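Local coordinates for 3-methyladenine DNA glycosylase (Helicobacter pylori, PDB 1PU6), which probably excises alkylated bases such as 3-methyladenine from DNA, as a glycosylase of the helix-hairpin-helix base excision repair superfamily, at residues E62-D65 and E66-L69. Sequence-based numbering, arbitrary orientation.
Sequences ENDD and EINL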
loop_
_atom_site.group_PDB
_atom_site.type_symbol
_atom_site.label_atom_id
_atom_site.label_comp_id
_atom_site.label_asym_id
_atom_site.label_seq_id
_atom_site.Cartn_x
_atom_site.Cartn_y
_atom_site.Cartn_z
ATOM N N GLU A 62 12.700 -9.376 11.363
ATOM C CA GLU A 62 13.458 -10.567 10.934
ATOM C C GLU A 62 12.506 -11.469 10.099
ATOM O O GLU A 62 11.623 -10.932 9.425
ATOM C CB GLU A 62 14.078 -11.310 12.128
ATOM C CG GLU A 62 15.349 -10.640 12.630
ATOM C CD GLU A 62 16.313 -11.587 13.400
ATOM O OE1 GLU A 62 16.016 -11.890 14.569
ATOM O OE2 GLU A 62 17.363 -12.032 12.844
ATOM N N ASN A 63 12.662 -12.802 10.112
ATOM C CA ASN A 63 11.971 -13.639 9.105
ATOM C C ASN A 63 10.623 -14.276 9.435
ATOM O O ASN A 63 9.986 -14.928 8.562
ATOM C CB ASN A 63 12.918 -14.731 8.630
ATOM C CG ASN A 63 14.146 -14.165 8.001
ATOM O OD1 ASN A 63 14.070 -13.202 7.213
ATOM N ND2 ASN A 63 15.299 -14.727 8.347
ATOM N N ASP A 64 10.159 -14.124 10.668
ATOM C CA ASP A 64 8.918 -14.798 11.053
ATOM C C ASP A 64 7.910 -13.705 11.321
ATOM O O ASP A 64 8.122 -12.926 12.248
ATOM C CB ASP A 64 9.177 -15.572 12.335
ATOM C CG ASP A 64 7.922 -16.228 12.903
ATOM O OD1 ASP A 64 8.066 -17.356 13.450
ATOM O OD2 ASP A 64 6.774 -15.683 12.877
ATOM N N ASP A 65 6.829 -13.623 10.525
ATOM C CA ASP A 65 5.942 -12.460 10.658
ATOM C C ASP A 65 5.098 -12.454 11.917
ATOM O O ASP A 65 4.655 -11.371 12.357
ATOM C CB ASP A 65 5.030 -12.351 9.424
ATOM C CG ASP A 65 5.706 -11.579 8.295
ATOM O OD1 ASP A 65 5.119 -11.525 7.185
ATOM O OD2 ASP A 65 6.835 -11.008 8.454
ATOM N N GLU A 66 4.825 -13.632 12.499
ATOM C CA GLU A 66 4.100 -13.629 13.773
ATOM C C GLU A 66 4.971 -13.026 14.880
ATOM O O GLU A 66 4.458 -12.250 15.728
ATOM C CB GLU A 66 3.560 -15.038 14.166
ATOM C CG GLU A 66 2.564 -15.589 13.120
ATOM C CD GLU A 66 1.250 -14.757 12.885
ATOM O OE1 GLU A 66 0.540 -15.070 11.864
ATOM O OE2 GLU A 66 0.943 -13.815 13.683
ATOM N N ILE A 67 6.277 -13.328 14.859
ATOM C CA ILE A 67 7.197 -12.676 15.788
ATOM C C ILE A 67 7.373 -11.188 15.476
ATOM O O ILE A 67 7.431 -10.361 16.420
ATOM C CB ILE A 67 8.557 -13.415 15.833
ATOM C CG1 ILE A 67 8.368 -14.793 16.467
ATOM C CG2 ILE A 67 9.601 -12.653 16.672
ATOM C CD1 ILE A 67 9.610 -15.647 16.412
ATOM N N ASN A 68 7.469 -10.826 14.191
ATOM C CA ASN A 68 7.584 -9.401 13.821
ATOM C C ASN A 68 6.421 -8.568 14.365
ATOM O O ASN A 68 6.627 -7.433 14.818
ATOM C CB ASN A 68 7.628 -9.261 12.285
ATOM C CG ASN A 68 8.949 -9.746 11.662
ATOM O OD1 ASN A 68 8.993 -10.090 10.430
ATOM N ND2 ASN A 68 9.999 -9.762 12.422
ATOM N N LEU A 69 5.193 -9.108 14.297
ATOM C CA LEU A 69 4.009 -8.393 14.771
ATOM C C LEU A 69 4.132 -8.148 16.285
ATOM O O LEU A 69 3.866 -7.038 16.798
ATOM C CB LEU A 69 2.733 -9.207 14.415
ATOM C CG LEU A 69 1.406 -8.729 15.025
ATOM C CD1 LEU A 69 1.061 -7.282 14.591
ATOM C CD2 LEU A 69 0.264 -9.715 14.627
#
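The carboxylate of Asp64 meets the backbone of Ile67 over one face: Ile67 N reaches Asp64 OD2 from 60° out of the carboxylate plane, 3.1 Å away, in a nearly straight bond. Glu66 N gives the same oxygen, Asp64 OD2, a weak, bent second bond at 2.9 Å. At the other oxygen, Asp64 OD1 lies 3.8 Å from Ile67 CD1, the isoleucine running across the aspartate at about a right angle. With CG anti to the backbone N (chi1 175°), the short aspartate side chain turns back onto the amides of the first turn, which have no preceding helical carbonyl to bond. The carboxylate of Asp65 and the amide of Asn68 are inclined by 52°, and Asp65 OD1 accepts from Phe31 N. Backbone bonds follow, Asn68 N to Asp64 O (2.9 Å) and Leu69 N to Asp65 O (3.0 Å). Glu66, bent at chi2, carries its carboxylate to the amides of Phe111 and Glu112, at the start of helix 111-117, while Leu69 buries its branched end against helix 90-108. Acidic groups suit both helix starts, where the dipole probably favours negative charge. Asp64 thus forms an aspartate N-cap, opening helix 65-74 within the all-helical HhH-GPD fold.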